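Local coordinates for protein 3,4-dihydroxy-2-butanone 4-phosphate synthase (Acinetobacter baumannii, PDB 6MNZ) that probably converts D-ribulose 5-phosphate to formate and 3,4-dihydroxy-2-butanone 4-phosphate, a step of riboflavin biosynthesis, with magnesium or manganese as cofactor, at residues A[17-22]-A[148-153]; A[144-149]-A[193-198]. One frame throughout, in Å; residues are numbered along the deposited sequence.

Contact 1: residues A[17-22]-A[148-153]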
ATOM      1  N   LYS A  17     -14.663 -27.957 -22.733  1.00 44.44           N
ATOM      2  CA  LYS A  17     -15.066 -26.955 -23.705  1.00 46.40           C
ATOM      3  C   LYS A  17     -14.619 -25.571 -23.240  1.00 46.23           C
ATOM      4  O   LYS A  17     -14.045 -25.402 -22.160  1.00 45.28           O
ATOM      5  CB  LYS A  17     -16.578 -26.991 -23.920  1.00 47.10           C
ATOM      6  CG  LYS A  17     -17.126 -28.346 -24.338  1.00 51.06           C
ATOM      7  CD  LYS A  17     -18.584 -28.485 -23.932  1.00 42.06           C
ATOM      8  CE  LYS A  17     -19.150 -29.841 -24.310  1.00 51.46           C
ATOM      9  NZ  LYS A  17     -20.608 -29.929 -24.004  1.00 49.94           N
ATOM     10  N   MET A  18     -14.885 -24.564 -24.065  1.00 50.63           N
ATOM     11  CA  MET A  18     -14.620 -23.184 -23.694  1.00 43.31           C
ATOM     12  C   MET A  18     -15.865 -22.536 -23.099  1.00 34.91           C
ATOM     13  O   MET A  18     -16.994 -22.994 -23.292  1.00 37.00           O
ATOM     14  CB  MET A  18     -14.149 -22.380 -24.906  1.00 39.38           C
ATOM     15  CG  MET A  18     -12.937 -22.963 -25.604  1.00 37.53           C
ATOM     16  SD  MET A  18     -12.249 -21.847 -26.838  1.00 52.22           S
ATOM     17  CE  MET A  18     -10.867 -22.819 -27.433  1.00 45.98           C
ATOM     18  N   VAL A  19     -15.643 -21.429 -22.393  1.00 20.07           N
ATOM     19  CA  VAL A  19     -16.721 -20.593 -21.882  1.00 25.39           C
ATOM     20  C   VAL A  19     -16.238 -19.153 -21.911  1.00 25.60           C
ATOM     21  O   VAL A  19     -15.038 -18.885 -21.829  1.00 36.43           O
ATOM     22  CB  VAL A  19     -17.154 -21.006 -20.455  1.00 46.96           C
ATOM     23  CG1 VAL A  19     -17.711 -22.425 -20.451  1.00 41.07           C
ATOM     24  CG2 VAL A  19     -15.989 -20.880 -19.485  1.00 49.84           C
ATOM     25  N   ILE A  20     -17.163 -18.237 -22.174  1.00 27.00           N
ATOM     26  CA  ILE A  20     -16.854 -16.813 -22.203  1.00 26.58           C
ATOM     27  C   ILE A  20     -17.156 -16.223 -20.833  1.00 26.57           C
ATOM     28  O   ILE A  20     -18.196 -16.516 -20.234  1.00 37.21           O
ATOM     29  CB  ILE A  20     -17.658 -16.096 -23.300  1.00 30.06           C
ATOM     30  CG1 ILE A  20     -17.280 -16.639 -24.677  1.00 35.21           C
ATOM     31  CG2 ILE A  20     -17.413 -14.596 -23.243  1.00 40.22           C
ATOM     32  CD1 ILE A  20     -18.223 -16.218 -25.778  1.00 52.33           C
ATOM     33  N   LEU A  21     -16.211 -15.447 -20.308  1.00 31.47           N
ATOM     34  CA  LEU A  21     -16.352 -14.800 -19.009  1.00 34.54           C
ATOM     35  C   LEU A  21     -16.163 -13.302 -19.193  1.00 36.49           C
ATOM     36  O   LEU A  21     -15.112 -12.858 -19.669  1.00 37.11           O
ATOM     37  CB  LEU A  21     -15.340 -15.351 -18.003  1.00 41.24           C
ATOM     38  CG  LEU A  21     -15.853 -16.447 -17.064  1.00 36.04           C
ATOM     39  CD1 LEU A  21     -14.708 -17.024 -16.245  1.00 54.24           C
ATOM     40  CD2 LEU A  21     -16.949 -15.923 -16.146  1.00 44.28           C
ATOM     41  N   MET A  22     -17.146 -12.529 -18.749  1.00 28.30           N
ATOM     42  CA  MET A  22     -17.050 -11.079 -18.731  1.00 27.24           C
ATOM     43  C   MET A  22     -16.739 -10.609 -17.318  1.00 34.69           C
ATOM     44  O   MET A  22     -17.304 -11.117 -16.345  1.00 44.18           O
ATOM     45  CB  MET A  22     -18.351 -10.436 -19.212  1.00 37.84           C
ATOM     46  CG  MET A  22     -18.724 -10.787 -20.637  1.00 48.89           C
ATOM     47  SD  MET A  22     -20.231  -9.956 -21.183  1.00 52.66           S
ATOM     48  CE  MET A  22     -21.471 -11.145 -20.685  1.00 37.86           C
ATOM     49  N   CYS A 148      -8.937 -19.392 -12.929  1.00 34.79           N
ATOM     50  CA  CYS A 148      -8.478 -20.376 -11.955  1.00 36.23           C
ATOM     51  C   CYS A 148      -9.645 -20.918 -11.139  1.00 27.87           C
ATOM     52  O   CYS A 148      -9.817 -22.135 -11.015  1.00 29.87           O
ATOM     53  CB  CYS A 148      -7.423 -19.752 -11.040  1.00 41.66           C
ATOM     54  SG  CYS A 148      -5.848 -19.399 -11.851  1.00 38.45           S
ATOM     55  N   ASP A 149     -10.402 -20.026 -10.496  1.00 33.58           N
ATOM     56  CA  ASP A 149     -11.481 -20.473  -9.622  1.00 37.18           C
ATOM     57  C   ASP A 149     -12.512 -21.293 -10.384  1.00 39.07           C
ATOM     58  O   ASP A 149     -12.965 -22.332  -9.888  1.00 37.89           O
ATOM     59  CB  ASP A 149     -12.149 -19.270  -8.958  1.00 33.84           C
ATOM     60  CG  ASP A 149     -11.243 -18.578  -7.961  1.00 37.88           C
ATOM     61  OD1 ASP A 149     -10.297 -19.226  -7.465  1.00 39.22           O
ATOM     62  OD2 ASP A 149     -11.469 -17.383  -7.685  1.00 34.97           O
ATOM     63  N   LEU A 150     -12.759 -20.947 -11.649  1.00 33.00           N
ATOM     64  CA  LEU A 150     -13.673 -21.736 -12.467  1.00 26.53           C
ATOM     65  C   LEU A 150     -13.128 -23.141 -12.688  1.00 33.15           C
ATOM     66  O   LEU A 150     -13.835 -24.134 -12.477  1.00 36.92           O
ATOM     67  CB  LEU A 150     -13.916 -21.033 -13.802  1.00 35.30           C
ATOM     68  CG  LEU A 150     -15.248 -21.348 -14.482  1.00 39.81           C
ATOM     69  CD1 LEU A 150     -16.413 -20.821 -13.657  1.00 35.12           C
ATOM     70  CD2 LEU A 150     -15.277 -20.769 -15.888  1.00 41.71           C
ATOM     71  N   ALA A 151     -11.859 -23.246 -13.084  1.00 37.39           N
ATOM     72  CA  ALA A 151     -11.253 -24.560 -13.266  1.00 37.27           C
ATOM     73  C   ALA A 151     -11.240 -25.340 -11.959  1.00 37.78           C
ATOM     74  O   ALA A 151     -11.411 -26.565 -11.954  1.00 36.43           O
ATOM     75  CB  ALA A 151      -9.836 -24.412 -13.815  1.00 34.66           C
ATOM     76  N   ARG A 152     -11.027 -24.648 -10.838  1.00 40.81           N
ATOM     77  CA  ARG A 152     -11.063 -25.312  -9.541  1.00 31.74           C
ATOM     78  C   ARG A 152     -12.431 -25.922  -9.271  1.00 34.62           C
ATOM     79  O   ARG A 152     -12.528 -27.077  -8.843  1.00 41.29           O
ATOM     80  CB  ARG A 152     -10.691 -24.317  -8.443  1.00 39.02           C
ATOM     81  CG  ARG A 152     -10.898 -24.834  -7.031  1.00 39.72           C
ATOM     82  CD  ARG A 152     -10.467 -23.798  -6.004  1.00 29.57           C
ATOM     83  NE  ARG A 152      -9.016 -23.629  -5.981  1.00 36.84           N
ATOM     84  CZ  ARG A 152      -8.366 -22.586  -6.489  1.00 42.01           C
ATOM     85  NH1 ARG A 152      -9.012 -21.650  -7.178  1.00 35.22           N
ATOM     86  NH2 ARG A 152      -7.049 -22.506  -6.354  1.00 50.33           N
ATOM     87  N   LEU A 153     -13.500 -25.218  -9.649  1.00 39.61           N
ATOM     88  CA  LEU A 153     -14.844 -25.696  -9.354  1.00 42.71           C
ATOM     89  C   LEU A 153     -15.215 -26.919 -10.182  1.00 47.73           C
ATOM     90  O   LEU A 153     -16.046 -27.721  -9.744  1.00 48.46           O
ATOM     91  CB  LEU A 153     -15.863 -24.583  -9.593  1.00 44.37           C
ATOM     92  CG  LEU A 153     -15.882 -23.458  -8.558  1.00 43.33           C
ATOM     93  CD1 LEU A 153     -16.753 -22.310  -9.044  1.00 39.82           C
ATOM     94  CD2 LEU A 153     -16.368 -23.971  -7.211  1.00 41.49           C
TER

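Contact 2: residues A[144-149]-A[193-198]. With SO4 (sulfate ion), chain C.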
ATOM      1  N   THR A 144      -8.167 -13.380 -14.648  1.00 31.24           N
ATOM      2  CA  THR A 144      -7.113 -14.253 -14.142  1.00 38.16           C
ATOM      3  C   THR A 144      -7.620 -15.102 -12.983  1.00 33.28           C
ATOM      4  O   THR A 144      -7.537 -16.336 -13.012  1.00 31.71           O
ATOM      5  CB  THR A 144      -5.910 -13.413 -13.710  1.00 46.52           C
ATOM      6  OG1 THR A 144      -5.419 -12.672 -14.835  1.00 49.65           O
ATOM      7  CG2 THR A 144      -4.796 -14.297 -13.151  1.00 37.20           C
ATOM      8  N   GLU A 145      -8.087 -14.449 -11.919  1.00 34.40           N
ATOM      9  CA  GLU A 145      -8.665 -15.176 -10.796  1.00 44.89           C
ATOM     10  C   GLU A 145      -9.879 -15.985 -11.224  1.00 35.59           C
ATOM     11  O   GLU A 145     -10.065 -17.117 -10.759  1.00 32.05           O
ATOM     12  CB  GLU A 145      -9.043 -14.197  -9.683  1.00 42.18           C
ATOM     13  CG  GLU A 145      -7.853 -13.584  -8.960  1.00 38.79           C
ATOM     14  CD  GLU A 145      -7.132 -12.541  -9.793  1.00 34.93           C
ATOM     15  OE1 GLU A 145      -7.814 -11.728 -10.450  1.00 39.02           O
ATOM     16  OE2 GLU A 145      -5.892 -12.449  -9.685  1.00 49.12           O
ATOM     17  N   ALA A 146     -10.625 -15.495 -12.216  1.00 33.73           N
ATOM     18  CA  ALA A 146     -11.857 -16.165 -12.613  1.00 32.85           C
ATOM     19  C   ALA A 146     -11.561 -17.458 -13.359  1.00 31.97           C
ATOM     20  O   ALA A 146     -12.212 -18.482 -13.121  1.00 36.54           O
ATOM     21  CB  ALA A 146     -12.708 -15.231 -13.471  1.00 33.97           C
ATOM     22  N   GLY A 147     -10.545 -17.447 -14.222  1.00 35.93           N
ATOM     23  CA  GLY A 147     -10.157 -18.668 -14.904  1.00 32.98           C
ATOM     24  C   GLY A 147      -9.719 -19.758 -13.946  1.00 38.34           C
ATOM     25  O   GLY A 147     -10.133 -20.912 -14.074  1.00 31.68           O
ATOM     26  N   CYS A 148      -8.937 -19.392 -12.929  1.00 34.79           N
ATOM     27  CA  CYS A 148      -8.478 -20.376 -11.955  1.00 36.23           C
ATOM     28  C   CYS A 148      -9.645 -20.918 -11.139  1.00 27.87           C
ATOM     29  O   CYS A 148      -9.817 -22.135 -11.015  1.00 29.87           O
ATOM     30  CB  CYS A 148      -7.423 -19.752 -11.040  1.00 41.66           C
ATOM     31  SG  CYS A 148      -5.848 -19.399 -11.851  1.00 38.45           S
ATOM     32  N   ASP A 149     -10.402 -20.026 -10.496  1.00 33.58           N
ATOM     33  CA  ASP A 149     -11.481 -20.473  -9.622  1.00 37.18           C
ATOM     34  C   ASP A 149     -12.512 -21.293 -10.384  1.00 39.07           C
ATOM     35  O   ASP A 149     -12.965 -22.332  -9.888  1.00 37.89           O
ATOM     36  CB  ASP A 149     -12.149 -19.270  -8.958  1.00 33.84           C
ATOM     37  CG  ASP A 149     -11.243 -18.578  -7.961  1.00 37.88           C
ATOM     38  OD1 ASP A 149     -10.297 -19.226  -7.465  1.00 39.22           O
ATOM     39  OD2 ASP A 149     -11.469 -17.383  -7.685  1.00 34.97           O
ATOM     40  N   ALA A 193     -18.815 -11.453 -11.733  1.00 35.87           N
ATOM     41  CA  ALA A 193     -19.654 -11.148 -10.579  1.00 35.24           C
ATOM     42  C   ALA A 193     -20.624 -12.286 -10.282  1.00 45.86           C
ATOM     43  O   ALA A 193     -20.854 -12.625  -9.115  1.00 39.10           O
ATOM     44  CB  ALA A 193     -20.416  -9.843 -10.808  1.00 32.11           C
ATOM     45  N   ASP A 194     -21.194 -12.896 -11.323  1.00 47.08           N
ATOM     46  CA  ASP A 194     -22.044 -14.062 -11.110  1.00 41.25           C
ATOM     47  C   ASP A 194     -21.264 -15.214 -10.492  1.00 39.48           C
ATOM     48  O   ASP A 194     -21.838 -16.035  -9.768  1.00 46.46           O
ATOM     49  CB  ASP A 194     -22.678 -14.503 -12.431  1.00 48.82           C
ATOM     50  CG  ASP A 194     -23.865 -13.643 -12.823  1.00 66.91           C
ATOM     51  OD1 ASP A 194     -23.905 -12.463 -12.416  1.00 66.44           O
ATOM     52  OD2 ASP A 194     -24.726 -14.128 -13.587  1.00 64.27           O
ATOM     53  N   LEU A 195     -19.960 -15.295 -10.764  1.00 41.04           N
ATOM     54  CA  LEU A 195     -19.124 -16.289 -10.103  1.00 34.87           C
ATOM     55  C   LEU A 195     -18.786 -15.883  -8.674  1.00 32.76           C
ATOM     56  O   LEU A 195     -18.700 -16.742  -7.789  1.00 31.67           O
ATOM     57  CB  LEU A 195     -17.843 -16.516 -10.907  1.00 31.55           C
ATOM     58  CG  LEU A 195     -16.983 -17.698 -10.456  1.00 42.02           C
ATOM     59  CD1 LEU A 195     -17.733 -19.014 -10.616  1.00 36.69           C
ATOM     60  CD2 LEU A 195     -15.672 -17.729 -11.232  1.00 38.94           C
ATOM     61  N   ILE A 196     -18.523 -14.593  -8.440  1.00 35.83           N
ATOM     62  CA  ILE A 196     -18.381 -14.097  -7.072  1.00 32.47           C
ATOM     63  C   ILE A 196     -19.555 -14.570  -6.225  1.00 42.22           C
ATOM     64  O   ILE A 196     -19.381 -15.171  -5.158  1.00 44.09           O
ATOM     65  CB  ILE A 196     -18.274 -12.563  -7.057  1.00 24.50           C
ATOM     66  CG1 ILE A 196     -16.942 -12.118  -7.653  1.00 30.92           C
ATOM     67  CG2 ILE A 196     -18.405 -12.039  -5.632  1.00 31.55           C
ATOM     68  CD1 ILE A 196     -16.843 -10.642  -7.928  1.00 33.72           C
ATOM     69  N   HIS A 197     -20.771 -14.257  -6.671  1.00 39.86           N
ATOM     70  CA  HIS A 197     -21.951 -14.547  -5.867  1.00 32.08           C
ATOM     71  C   HIS A 197     -22.148 -16.045  -5.684  1.00 33.28           C
ATOM     72  O   HIS A 197     -22.503 -16.491  -4.588  1.00 35.05           O
ATOM     73  CB  HIS A 197     -23.184 -13.923  -6.518  1.00 48.48           C
ATOM     74  CG  HIS A 197     -24.433 -14.068  -5.710  1.00 41.98           C
ATOM     75  ND1 HIS A 197     -24.587 -13.493  -4.466  1.00 45.95           N
ATOM     76  CD2 HIS A 197     -25.595 -14.708  -5.975  1.00 40.49           C
ATOM     77  CE1 HIS A 197     -25.779 -13.801  -3.987  1.00 55.14           C
ATOM     78  NE2 HIS A 197     -26.424 -14.506  -4.898  1.00 44.10           N
ATOM     79  N   TYR A 198     -21.789 -16.844  -6.690  1.00 31.15           N
ATOM     80  CA  TYR A 198     -21.863 -18.292  -6.539  1.00 35.11           C
ATOM     81  C   TYR A 198     -20.956 -18.767  -5.410  1.00 38.17           C
ATOM     82  O   TYR A 198     -21.390 -19.502  -4.516  1.00 42.42           O
ATOM     83  CB  TYR A 198     -21.492 -18.976  -7.854  1.00 43.81           C
ATOM     84  CG  TYR A 198     -21.573 -20.482  -7.793  1.00 36.30           C
ATOM     85  CD1 TYR A 198     -22.729 -21.149  -8.171  1.00 41.07           C
ATOM     86  CD2 TYR A 198     -20.475 -21.241  -7.416  1.00 37.21           C
ATOM     87  CE1 TYR A 198     -22.827 -22.521  -8.066  1.00 44.34           C
ATOM     88  CE2 TYR A 198     -20.560 -22.613  -7.313  1.00 46.59           C
ATOM     89  CZ  TYR A 198     -21.743 -23.247  -7.625  1.00 38.45           C
ATOM     90  OH  TYR A 198     -21.845 -24.611  -7.501  1.00 57.71           O
TER
HETATM   91  S   SO4 C 401      -7.487  -9.746 -15.769  1.00 33.70           S
HETATM   92  O1  SO4 C 401      -7.430 -10.765 -14.725  1.00 44.23           O
HETATM   93  O2  SO4 C 401      -8.880  -9.428 -16.059  1.00 29.54           O
HETATM   94  O3  SO4 C 401      -6.842 -10.260 -16.972  1.00 42.69           O
HETATM   95  O4  SO4 C 401      -6.806  -8.530 -15.336  1.00 34.37           O

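Contact 1: residues A[17-22]-A[148-153]
Strand-to-helix packing in the hydrophobic core of the DHBP synthase alpha/beta domain joins V19 and L21, on strand 19-22, to L150 of helix 143-153. The strand belongs to a mixed six-stranded sheet, between strands 31-36 and 188-191, and the helix lies against one face of it. Alternation along the strand supports this reading: the CB atoms of V19 and L21 point at the helix, whereas I20 packs behind the strand on F181 and A182 of helix 175-184. The sheet is therefore covered by helices on both faces at this strand. The backbones stay well apart, with the CA atoms of L21 and L150 separated by 9.9 Å, so the layers meet through side chains alone, burying 104 Å² in all. L150 supplies more than half of that area. Its CG stands anti to the backbone N (chi1 -154°), which carries the isobutyl group out from the helix toward the strand. I13 of helix 6-15 touches both V19 and L150 and helps to close this apolar cluster. L21 and L150 meet tip to tip, CD1 of L21 lying 3.8 Å from CD2 of L150. V19 instead crosses L150 at a slant, and its CG2, between the backbone N and the carbonyl carbon, comes to 3.7 Å from that same CD2 methyl.

Contact 2: residues A[144-149]-A[193-198]
One leucine methyl, CD2 of L195, makes every close approach between these two helical segments, and its nearest neighbour is a backbone oxygen: A146 O, at 4.0 Å. The same methyl lies 4.5 Å from A146 CB and 4.5 Å from D149 CB, so it rests on one turn of helix 143-153. The 90 Å² buried is modest, yet the CA atoms of A146 and L195 are only 7.7 Å apart, a close approach consistent with the small side chain of A146. With CG anti to the backbone N (chi1 -170°), L195 extends from helix 192-202 toward its partner. D149 contributes its CB, while its carboxylate is engaged elsewhere: OD2 accepts from V137 N and pairs with R199, and OD1 pairs with R152. At the N-terminal end of the helix, T144 binds a sulfate ion, probably from the crystallisation liquor. Its backbone N donates to sulfate O1 at 2.7 Å, nearly straight at 167°, and OG1 donates to the same oxygen at 2.8 Å; H143 and R27 also bind the ion. These residues belong to the predicted D-ribulose 5-phosphate site, consistent with a helix start suited to an anionic group; the turn after it meets L195 through a methyl alone, by van der Waals contact.

In the fold
Helix 143-153 is common to both contacts, which share C148 and D149 and have centres about 8 Å apart. Both are buried. Contact 1 sets this helix against the sheet through branched side chains, whereas contact 2 sets it against another helix, with a leucine methyl over alanine and backbone. They merge into one apolar core: L195 CD1 lies 3.8 Å from CD1 of L150 and equally far from CD1 of L153, and L21 CD1 is 3.9 Å from A146 CB. Polar groups lie beside this packing, among them the sulfate at T144 and the carboxylate of D149. The side chain of L21 in contact 1 lies about 5 Å from those of H143 and D32, both predicted site residues.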